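L-lysine 6-oxidase (Marinomonas mediterranea, PDB 3WEU) oxidises the epsilon-amino group of L-lysine with a cysteine tryptophylquinone cofactor, releasing ammonium and the hydrogen peroxide that accounts for its antibacterial activity. Local coordinates at residues R271-V276 against Y463-Q468; T264-G269 against D406-F411; N105-R110 against L457-I462. All coordinates share one frame; numbering follows the deposited sequence. Where two conformers were deposited one is given.

Interaction 1 (R271-V276 against Y463-Q468); sequences RNFDLV and YKDAYQ. With EDO (1,2-ethanediol), chain O.
F273, just past the end of helix 261-272, lays one face of its ring on the backbone of D465 and A466, where the two segments come within 6.1 Å between the CA atoms of F273 and A466. D465 CA makes a CH-pi contact, 4.1 Å from the F273 ring centroid and 21° off the ring normal, displaced toward the CD1-CE1 rim; A466 N lies over the same face. At the far end of the ring, F273 CZ packs on Y463 CB at 3.8 Å, and the two side chains cross at about a right angle. F273 CZ also comes to 3.7 Å from Y463 O, an oblique approach to the ring. L275 adds a smaller apolar patch, its CD1 and CD2 both touching A466 CB at 3.9 Å.

CB of D465 points away from 271-276, but CG, anti to the backbone N (chi1 -161°), swings back toward F273. D465 OD1 lies 3.6 Å from F273 CB, and the carboxylate and ring planes are 47° apart. The same oxygen accepts from A466 N at 2.8 Å, on its anti side and out of the carboxylate plane. The type II turn D465-Q468 is closed by Q468 N to D465 O, and the OD1 bond adds to it at its first corner. Between the segments there is van der Waals and CH-pi packing without a direct hydrogen bond.

Outward from this shell, Y463 OH bonds L457 O and Y467 OH bonds S262 OG, tying 463-468 to the preceding 457-462 and to helix 261-272. Y467 also packs against helix 433-439. The contact thus sets the segment that leaves helix 261-272 against the turn that leads into strand 468-469.

Interaction 2 (T264-G269 against D406-F411); sequences TCFDVG and DATQLF
Helix 264-269 meets the first turn of helix 407-411 nearly at a right angle, with axes 9.3 Å apart at an angle of 81° and D267 facing T408. D267 carries the contact. Its CG stands anti to the backbone N (chi1 172°), and OD1 receives T408 OG1 at 2.6 Å on the anti lone pair, the one turned away from OD2. T408 N adds a weak, bent bond to the same D267 OD1 at 3.2 Å. The methyl branch of T408 turns elsewhere: CG2 touches F266 CE2 at 3.6 Å, the two side chains crossing at about a right angle.

D406 is the N-cap of helix 407-418 and forms a capping box with Q409. Q409 N gives D406 OD1 a nearly straight bond of 2.9 Å, while D406 N returns one to Q409 OE1. The D406 carboxylate lies stacked on that of D267, their planes 8° apart, with D406 OD1 and D267 OD1 separated by 4.0 Å. Two waters stitch the helices further: one joins T264 OG1 to D406 OD2, the other gives to D267 OD2 and accepts from A407 N at 2.9 Å. T408 OG1 has a second partner in Y287 OH.

The buried carboxylates would be expected to repel if both are ionised; D267 is offset by a salt bridge to R271, D406 by the bond from Q409 N. The first-turn N-H groups and dipole of helix 407-418 would probably ease both charges. D267, from another helix, thus supplements the N-cap through T408 and a water.

Interaction 3 (N105-R110 against L457-I462); sequences NLLYGR and LQNPVI. With EDO (1,2-ethanediol), chain I; SO4 (sulfate ion), chain E.
N459, whose side chain approaches L106 and L107, has its OD1 gripped twice: by the hydroxyl O1 of a bound 1,2-ethanediol at 2.7 Å, and by V461 N at 3.1 Å. The second bond closes an Asx turn, with the donor above the carbonyl plane by 37°. CG of N459 stands anti to the backbone N (chi1 -162°), which brings it to 4.2 Å from L107 CD2. On the other arm of the amide, ND2 gives a nearly straight bond (171°) to ethanediol O2 at 2.8 Å. The diol therefore takes both ends of the amide, one hydroxyl donating and the other accepting. Probably from the crystallisation liquor, it lies against L106, L107, P460 and V461.

L107 supplies the apolar part. Its CD1 rests on Q458 CB at 3.7 Å, the two side chains crossing at about a right angle, and CD2 reaches P460 CD at 4.2 Å. Two waters bridge the segments. One accepts from N105 ND2 at 2.8 Å and donates to Q458 OE1 at 2.7 Å; the other accepts from L106 N and, weakly, from N459 ND2.

N105 mirrors N459: its OD1 accepts from L107 N in a second Asx turn, which starts the 3-10 turn 106-108 just as N459 starts 460-462. Farther along, R110 NH2 holds a sulfate ion through O2, the ion probably also from the crystallisation liquor.

With no direct polar bond between the segments, the waters carry the polar bridging and L107 provides the direct packing; the diol is bonded to N459 and merely packs against L106 and L107. Each asparagine shapes its own turn through OD1, and water links the two.

From the N terminus, 105-110 comes first, in the loop after strand 80-91, and interaction 3 closes the longest loop by pairing it with 457-462. Helix 261-272 follows. Interaction 2 joins its middle to the start of helix 407-418, entirely within the span of interaction 3. Interaction 1 starts at the end of the same helix and closes on 463-468, directly after 457-462, so it crosses both of the others. P460 touches V268 and N272, linking interaction 3 to the helix that the other two share. Helix 261-272 is thus held between helix 407-418 and the loop 457-468, to which the 105-110 loop is added.

Interaction 1 (R271-V276 against Y463-Q468)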
loop_
_atom_site.group_PDB
_atom_site.type_symbol
_atom_site.label_atom_id
_atom_site.label_comp_id
_atom_site.label_asym_id
_atom_site.label_seq_id
_atom_site.Cartn_x
_atom_site.Cartn_y
_atom_site.Cartn_z
ATOM N N ARG A 271 -19.923 1.210 -45.664
ATOM C CA ARG A 271 -20.080 2.662 -45.580
ATOM C C ARG A 271 -18.867 3.432 -46.136
ATOM O O ARG A 271 -18.964 4.637 -46.405
ATOM C CB ARG A 271 -20.332 3.098 -44.156
ATOM C CG ARG A 271 -21.709 2.704 -43.599
ATOM C CD ARG A 271 -21.991 3.220 -42.156
ATOM N NE ARG A 271 -21.031 2.643 -41.219
ATOM C CZ ARG A 271 -19.892 3.212 -40.838
ATOM N NH1 ARG A 271 -19.040 2.543 -40.075
ATOM N NH2 ARG A 271 -19.570 4.470 -41.204
ATOM N N ASN A 272 -17.746 2.783 -46.316
ATOM C CA ASN A 272 -16.573 3.508 -46.797
ATOM C C ASN A 272 -15.896 3.004 -48.041
ATOM O O ASN A 272 -15.149 3.742 -48.650
ATOM C CB ASN A 272 -15.521 3.606 -45.715
ATOM C CG ASN A 272 -16.003 4.395 -44.534
ATOM O OD1 ASN A 272 -16.080 5.612 -44.583
ATOM N ND2 ASN A 272 -16.363 3.707 -43.476
ATOM N N PHE A 273 -16.074 1.752 -48.399
ATOM C CA PHE A 273 -15.306 1.162 -49.486
ATOM C C PHE A 273 -16.199 0.534 -50.500
ATOM O O PHE A 273 -15.733 -0.276 -51.254
ATOM C CB PHE A 273 -14.321 0.132 -48.909
ATOM C CG PHE A 273 -13.293 0.735 -48.044
ATOM C CD1 PHE A 273 -12.181 1.371 -48.647
ATOM C CD2 PHE A 273 -13.358 0.686 -46.651
ATOM C CE1 PHE A 273 -11.220 1.956 -47.860
ATOM C CE2 PHE A 273 -12.379 1.298 -45.868
ATOM C CZ PHE A 273 -11.326 1.911 -46.467
ATOM N N ASP A 274 -17.475 0.920 -50.533
ATOM C CA ASP A 274 -18.399 0.458 -51.561
ATOM C C ASP A 274 -18.471 -1.073 -51.612
ATOM O O ASP A 274 -18.690 -1.652 -52.679
ATOM C CB ASP A 274 -17.911 1.003 -52.921
ATOM C CG ASP A 274 -19.021 1.112 -53.926
ATOM O OD1 ASP A 274 -20.065 1.709 -53.553
ATOM O OD2 ASP A 274 -18.840 0.647 -55.091
ATOM N N LEU A 275 -18.300 -1.738 -50.471
ATOM C CA LEU A 275 -18.267 -3.175 -50.470
ATOM C C LEU A 275 -19.537 -3.823 -51.033
ATOM O O LEU A 275 -19.489 -4.872 -51.637
ATOM C CB LEU A 275 -17.929 -3.690 -49.030
ATOM C CG LEU A 275 -17.848 -5.213 -48.834
ATOM C CD1 LEU A 275 -16.695 -5.788 -49.655
ATOM C CD2 LEU A 275 -17.664 -5.462 -47.354
ATOM N N VAL A 276 -20.682 -3.243 -50.756
ATOM C CA VAL A 276 -21.969 -3.739 -51.180
ATOM C C VAL A 276 -22.808 -2.590 -51.820
ATOM O O VAL A 276 -23.663 -2.017 -51.197
ATOM C CB VAL A 276 -22.777 -4.397 -50.033
ATOM C CG1 VAL A 276 -23.966 -5.132 -50.655
ATOM C CG2 VAL A 276 -21.947 -5.399 -49.257
ATOM N N TYR A 463 -7.473 1.230 -43.200
ATOM C CA TYR A 463 -7.681 0.196 -44.182
ATOM C C TYR A 463 -7.348 0.631 -45.560
ATOM O O TYR A 463 -7.655 1.740 -45.941
ATOM C CB TYR A 463 -9.144 -0.218 -44.273
ATOM C CG TYR A 463 -9.762 -0.809 -42.972
ATOM C CD1 TYR A 463 -10.357 -0.003 -42.048
ATOM C CD2 TYR A 463 -9.741 -2.171 -42.715
ATOM C CE1 TYR A 463 -10.858 -0.501 -40.848
ATOM C CE2 TYR A 463 -10.258 -2.699 -41.552
ATOM C CZ TYR A 463 -10.820 -1.867 -40.613
ATOM O OH TYR A 463 -11.344 -2.447 -39.494
ATOM N N LYS A 464 -6.820 -0.271 -46.361
ATOM C CA LYS A 464 -6.705 0.015 -47.790
ATOM C C LYS A 464 -7.908 -0.452 -48.563
ATOM O O LYS A 464 -8.136 0.022 -49.667
ATOM C CB LYS A 464 -5.386 -0.563 -48.357
ATOM C CG LYS A 464 -5.047 -1.965 -47.897
ATOM C CD LYS A 464 -3.667 -2.343 -48.436
ATOM C CE LYS A 464 -3.292 -3.759 -48.086
ATOM N NZ LYS A 464 -4.132 -4.723 -48.876
ATOM N N ASP A 465 -8.672 -1.410 -48.042
ATOM C CA ASP A 465 -9.972 -1.752 -48.595
ATOM C C ASP A 465 -10.692 -2.557 -47.496
ATOM O O ASP A 465 -10.107 -2.829 -46.429
ATOM C CB ASP A 465 -9.780 -2.625 -49.860
ATOM C CG ASP A 465 -10.988 -2.659 -50.757
ATOM O OD1 ASP A 465 -12.149 -2.282 -50.397
ATOM O OD2 ASP A 465 -10.789 -3.145 -51.893
ATOM N N ALA A 466 -11.942 -2.911 -47.715
ATOM C CA ALA A 466 -12.723 -3.637 -46.729
ATOM C C ALA A 466 -11.932 -4.876 -46.256
ATOM O O ALA A 466 -11.386 -5.588 -47.096
ATOM C CB ALA A 466 -14.023 -4.075 -47.353
ATOM N N TYR A 467 -11.827 -5.037 -44.930
ATOM C CA TYR A 467 -11.137 -6.138 -44.257
ATOM C C TYR A 467 -9.615 -6.114 -44.369
ATOM O O TYR A 467 -8.974 -7.047 -43.930
ATOM C CB TYR A 467 -11.663 -7.507 -44.715
ATOM C CG TYR A 467 -13.008 -7.911 -44.105
ATOM C CD1 TYR A 467 -14.190 -7.422 -44.641
ATOM C CD2 TYR A 467 -13.086 -8.766 -42.989
ATOM C CE1 TYR A 467 -15.435 -7.758 -44.120
ATOM C CE2 TYR A 467 -14.312 -9.098 -42.464
ATOM C CZ TYR A 467 -15.480 -8.632 -43.044
ATOM O OH TYR A 467 -16.738 -8.959 -42.554
ATOM N N GLN A 468 -9.040 -5.120 -45.054
ATOM C CA GLN A 468 -7.588 -5.135 -45.307
ATOM C C GLN A 468 -6.857 -3.986 -44.708
ATOM O O GLN A 468 -7.087 -2.848 -45.123
ATOM C CB GLN A 468 -7.373 -5.037 -46.783
ATOM C CG GLN A 468 -7.664 -6.244 -47.592
ATOM C CD GLN A 468 -7.203 -5.986 -49.044
ATOM O OE1 GLN A 468 -6.402 -5.026 -49.345
ATOM N NE2 GLN A 468 -7.718 -6.794 -49.938
HETATM C C1 EDO O . -21.520 7.569 -41.908
HETATM O O1 EDO O . -20.970 6.606 -42.813
HETATM C C2 EDO O . -22.653 8.120 -42.730
HETATM O O2 EDO O . -23.247 7.016 -43.451
#

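Interaction 2 (T264-G269 against D406-F411)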
loop_
_atom_site.group_PDB
_atom_site.type_symbol
_atom_site.label_atom_id
_atom_site.label_comp_id
_atom_site.label_asym_id
_atom_site.label_seq_id
_atom_site.Cartn_x
_atom_site.Cartn_y
_atom_site.Cartn_z
ATOM N N THR A 264 -17.683 -5.299 -37.583
ATOM C CA THR A 264 -17.057 -3.976 -37.636
ATOM C C THR A 264 -16.441 -3.738 -39.018
ATOM O O THR A 264 -16.692 -2.691 -39.689
ATOM C CB THR A 264 -16.019 -3.778 -36.547
ATOM O OG1 THR A 264 -16.642 -3.888 -35.262
ATOM C CG2 THR A 264 -15.341 -2.398 -36.692
ATOM N N CYS A 265 -15.630 -4.696 -39.466
ATOM C CA CYS A 265 -14.949 -4.553 -40.762
ATOM C C CYS A 265 -15.965 -4.454 -41.899
ATOM O O CYS A 265 -15.762 -3.651 -42.815
ATOM C CB CYS A 265 -13.921 -5.680 -41.015
ATOM S SG CYS A 265 -12.511 -5.533 -39.919
ATOM N N PHE A 266 -17.031 -5.273 -41.861
ATOM C CA PHE A 266 -18.071 -5.264 -42.846
ATOM C C PHE A 266 -18.762 -3.889 -42.903
ATOM O O PHE A 266 -18.920 -3.304 -43.949
ATOM C CB PHE A 266 -19.102 -6.388 -42.541
ATOM C CG PHE A 266 -20.148 -6.539 -43.580
ATOM C CD1 PHE A 266 -19.797 -7.024 -44.834
ATOM C CD2 PHE A 266 -21.449 -6.090 -43.381
ATOM C CE1 PHE A 266 -20.749 -7.092 -45.844
ATOM C CE2 PHE A 266 -22.399 -6.206 -44.361
ATOM C CZ PHE A 266 -22.064 -6.728 -45.601
ATOM N N ASP A 267 -19.143 -3.369 -41.733
ATOM C CA ASP A 267 -19.836 -2.072 -41.662
ATOM C C ASP A 267 -18.954 -0.951 -42.225
ATOM O O ASP A 267 -19.426 -0.131 -43.015
ATOM C CB ASP A 267 -20.160 -1.807 -40.189
ATOM C CG ASP A 267 -20.713 -0.434 -39.915
ATOM O OD1 ASP A 267 -21.718 -0.059 -40.565
ATOM O OD2 ASP A 267 -20.142 0.211 -38.992
ATOM N N VAL A 268 -17.700 -0.908 -41.800
ATOM C CA VAL A 268 -16.736 0.016 -42.346
ATOM C C VAL A 268 -16.652 -0.116 -43.856
ATOM O O VAL A 268 -16.646 0.920 -44.602
ATOM C CB VAL A 268 -15.355 -0.149 -41.680
ATOM C CG1 VAL A 268 -14.277 0.653 -42.408
ATOM C CG2 VAL A 268 -15.370 0.272 -40.258
ATOM N N GLY A 269 -16.647 -1.346 -44.317
ATOM C CA GLY A 269 -16.572 -1.653 -45.740
ATOM C C GLY A 269 -17.739 -1.131 -46.558
ATOM O O GLY A 269 -17.575 -0.563 -47.683
ATOM N N ASP A 406 -24.159 -2.189 -34.768
ATOM C CA ASP A 406 -23.488 -1.313 -35.702
ATOM C C ASP A 406 -24.472 -0.863 -36.780
ATOM O O ASP A 406 -25.548 -1.400 -36.890
ATOM C CB ASP A 406 -22.141 -1.892 -36.237
ATOM C CG ASP A 406 -22.265 -3.019 -37.220
ATOM O OD1 ASP A 406 -23.099 -2.915 -38.151
ATOM O OD2 ASP A 406 -21.413 -4.002 -37.152
ATOM N N ALA A 407 -24.099 0.155 -37.527
ATOM C CA ALA A 407 -25.035 0.826 -38.410
ATOM C C ALA A 407 -25.538 -0.095 -39.512
ATOM O O ALA A 407 -26.710 -0.043 -39.859
ATOM C CB ALA A 407 -24.404 2.074 -39.009
ATOM N N THR A 408 -24.699 -1.023 -39.933
ATOM C CA THR A 408 -25.093 -1.969 -40.990
ATOM C C THR A 408 -26.012 -3.063 -40.465
ATOM O O THR A 408 -27.071 -3.348 -41.054
ATOM C CB THR A 408 -23.865 -2.468 -41.770
ATOM O OG1 THR A 408 -23.219 -1.303 -42.339
ATOM C CG2 THR A 408 -24.260 -3.505 -42.850
ATOM N N GLN A 409 -25.675 -3.627 -39.275
ATOM C CA GLN A 409 -26.593 -4.550 -38.679
ATOM C C GLN A 409 -27.934 -3.926 -38.502
ATOM O O GLN A 409 -28.958 -4.542 -38.729
ATOM C CB GLN A 409 -26.066 -5.028 -37.335
ATOM C CG GLN A 409 -24.798 -5.816 -37.396
ATOM C CD GLN A 409 -24.269 -6.143 -35.999
ATOM O OE1 GLN A 409 -24.021 -5.223 -35.180
ATOM N NE2 GLN A 409 -24.171 -7.431 -35.695
ATOM N N LEU A 410 -27.956 -2.701 -38.030
ATOM C CA LEU A 410 -29.252 -2.101 -37.685
ATOM C C LEU A 410 -30.043 -1.737 -38.949
ATOM O O LEU A 410 -31.277 -1.921 -39.012
ATOM C CB LEU A 410 -29.025 -0.904 -36.810
ATOM C CG LEU A 410 -30.263 -0.190 -36.335
ATOM C CD1 LEU A 410 -31.019 -1.024 -35.295
ATOM C CD2 LEU A 410 -29.994 1.198 -35.774
ATOM N N PHE A 411 -29.334 -1.306 -39.992
ATOM C CA PHE A 411 -29.993 -1.064 -41.269
ATOM C C PHE A 411 -30.726 -2.349 -41.761
ATOM O O PHE A 411 -31.886 -2.352 -42.147
ATOM C CB PHE A 411 -28.985 -0.638 -42.331
ATOM C CG PHE A 411 -29.566 -0.668 -43.690
ATOM C CD1 PHE A 411 -30.573 0.216 -44.004
ATOM C CD2 PHE A 411 -29.237 -1.661 -44.570
ATOM C CE1 PHE A 411 -31.195 0.178 -45.240
ATOM C CE2 PHE A 411 -29.841 -1.714 -45.802
ATOM C CZ PHE A 411 -30.841 -0.800 -46.146
HETATM O O HOH W 1 -19.477 -3.676 -35.183
HETATM O O HOH W 2 -21.559 1.576 -37.061
#

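Interaction 3 (N105-R110 against L457-I462)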
loop_
_atom_site.group_PDB
_atom_site.type_symbol
_atom_site.label_atom_id
_atom_site.label_comp_id
_atom_site.label_asym_id
_atom_site.label_seq_id
_atom_site.Cartn_x
_atom_site.Cartn_y
_atom_site.Cartn_z
ATOM N N ASN A 105 -10.293 9.301 -30.232
ATOM C CA ASN A 105 -11.006 8.714 -31.385
ATOM C C ASN A 105 -11.457 9.787 -32.379
ATOM O O ASN A 105 -12.384 10.600 -32.111
ATOM C CB ASN A 105 -12.209 7.901 -30.863
ATOM C CG ASN A 105 -12.941 7.129 -31.944
ATOM O OD1 ASN A 105 -12.849 7.395 -33.132
ATOM N ND2 ASN A 105 -13.771 6.180 -31.482
ATOM N N LEU A 106 -10.840 9.763 -33.549
ATOM C CA LEU A 106 -10.986 10.835 -34.547
ATOM C C LEU A 106 -12.270 10.743 -35.330
ATOM O O LEU A 106 -12.615 11.646 -36.097
ATOM C CB LEU A 106 -9.756 10.889 -35.469
ATOM C CG LEU A 106 -8.478 11.290 -34.772
ATOM C CD1 LEU A 106 -7.219 11.092 -35.554
ATOM C CD2 LEU A 106 -8.589 12.733 -34.379
ATOM N N LEU A 107 -13.024 9.659 -35.130
ATOM C CA LEU A 107 -14.333 9.606 -35.657
ATOM C C LEU A 107 -15.238 10.664 -35.072
ATOM O O LEU A 107 -16.265 10.959 -35.686
ATOM C CB LEU A 107 -14.979 8.223 -35.508
ATOM C CG LEU A 107 -14.206 7.148 -36.293
ATOM C CD1 LEU A 107 -14.664 5.763 -35.833
ATOM C CD2 LEU A 107 -14.420 7.310 -37.760
ATOM N N TYR A 108 -14.895 11.199 -33.921
ATOM C CA TYR A 108 -15.689 12.275 -33.293
ATOM C C TYR A 108 -15.150 13.693 -33.650
ATOM O O TYR A 108 -15.576 14.716 -33.078
ATOM C CB TYR A 108 -15.704 12.112 -31.761
ATOM C CG TYR A 108 -16.453 10.860 -31.339
ATOM C CD1 TYR A 108 -15.825 9.604 -31.392
ATOM C CD2 TYR A 108 -17.761 10.917 -30.946
ATOM C CE1 TYR A 108 -16.489 8.476 -30.997
ATOM C CE2 TYR A 108 -18.462 9.780 -30.636
ATOM C CZ TYR A 108 -17.811 8.566 -30.649
ATOM O OH TYR A 108 -18.499 7.417 -30.366
ATOM N N GLY A 109 -14.197 13.720 -34.553
ATOM C CA GLY A 109 -13.606 14.964 -35.010
ATOM C C GLY A 109 -12.289 15.290 -34.386
ATOM O O GLY A 109 -11.844 14.699 -33.395
ATOM N N ARG A 110 -11.592 16.238 -35.003
ATOM C CA ARG A 110 -10.263 16.585 -34.535
ATOM C C ARG A 110 -10.250 17.142 -33.165
ATOM O O ARG A 110 -9.250 17.092 -32.487
ATOM C CB ARG A 110 -9.588 17.543 -35.510
ATOM C CG ARG A 110 -9.065 16.800 -36.728
ATOM C CD ARG A 110 -8.522 17.730 -37.805
ATOM N NE ARG A 110 -9.613 18.549 -38.309
ATOM C CZ ARG A 110 -9.447 19.563 -39.143
ATOM N NH1 ARG A 110 -8.220 19.872 -39.587
ATOM N NH2 ARG A 110 -10.508 20.255 -39.532
ATOM N N LEU A 457 -10.216 0.305 -35.041
ATOM C CA LEU A 457 -10.686 -0.547 -36.108
ATOM C C LEU A 457 -11.936 -0.094 -36.795
ATOM O O LEU A 457 -12.325 -0.637 -37.859
ATOM C CB LEU A 457 -10.910 -1.960 -35.583
ATOM C CG LEU A 457 -9.725 -2.911 -35.432
ATOM C CD1 LEU A 457 -9.332 -3.383 -36.784
ATOM C CD2 LEU A 457 -8.549 -2.328 -34.693
ATOM N N GLN A 458 -12.634 0.860 -36.187
ATOM C CA GLN A 458 -13.774 1.461 -36.801
ATOM C C GLN A 458 -13.391 2.583 -37.790
ATOM O O GLN A 458 -14.236 3.066 -38.554
ATOM C CB GLN A 458 -14.696 2.074 -35.740
ATOM C CG GLN A 458 -15.445 1.020 -34.924
ATOM C CD GLN A 458 -16.219 1.655 -33.799
ATOM O OE1 GLN A 458 -16.891 2.682 -33.985
ATOM N NE2 GLN A 458 -16.071 1.090 -32.587
ATOM N N ASN A 459 -12.155 2.947 -37.767
ATOM C CA ASN A 459 -11.700 4.078 -38.581
ATOM C C ASN A 459 -11.249 3.682 -39.976
ATOM O O ASN A 459 -10.303 2.970 -40.094
ATOM C CB ASN A 459 -10.592 4.807 -37.885
ATOM C CG ASN A 459 -10.417 6.197 -38.468
ATOM O OD1 ASN A 459 -10.674 6.378 -39.649
ATOM N ND2 ASN A 459 -10.105 7.172 -37.635
ATOM N N PRO A 460 -11.993 4.079 -41.022
ATOM C CA PRO A 460 -11.660 3.584 -42.303
ATOM C C PRO A 460 -10.258 3.951 -42.771
ATOM O O PRO A 460 -9.738 3.235 -43.665
ATOM C CB PRO A 460 -12.668 4.254 -43.241
ATOM C CG PRO A 460 -13.161 5.448 -42.507
ATOM C CD PRO A 460 -13.137 4.991 -41.077
ATOM N N VAL A 461 -9.674 4.990 -42.189
ATOM C CA VAL A 461 -8.332 5.392 -42.674
ATOM C C VAL A 461 -7.209 4.384 -42.394
ATOM O O VAL A 461 -6.126 4.490 -42.967
ATOM C CB VAL A 461 -7.915 6.773 -42.183
ATOM C CG1 VAL A 461 -9.010 7.828 -42.432
ATOM C CG2 VAL A 461 -7.472 6.719 -40.750
ATOM N N ILE A 462 -7.433 3.388 -41.518
ATOM C CA ILE A 462 -6.434 2.349 -41.335
ATOM C C ILE A 462 -6.488 1.233 -42.323
ATOM O O ILE A 462 -5.637 0.353 -42.287
ATOM C CB ILE A 462 -6.463 1.763 -39.907
ATOM C CG1 ILE A 462 -7.668 0.861 -39.677
ATOM C CG2 ILE A 462 -6.422 2.861 -38.882
ATOM C CD1 ILE A 462 -7.514 -0.046 -38.492
HETATM C C1 EDO I . -11.584 9.954 -40.328
HETATM O O1 EDO I . -12.073 8.606 -40.367
HETATM C C2 EDO I . -11.056 10.406 -38.990
HETATM O O2 EDO I . -9.795 9.747 -38.716
HETATM S S SO4 E . -13.382 17.875 -37.768
HETATM O O1 SO4 E . -14.740 18.021 -37.183
HETATM O O2 SO4 E . -13.080 19.173 -38.437
HETATM O O3 SO4 E . -12.373 17.649 -36.738
HETATM O O4 SO4 E . -13.221 16.684 -38.656
HETATM O O HOH W 3 -15.981 4.817 -32.606
HETATM O O HOH W 4 -9.258 7.445 -34.387
#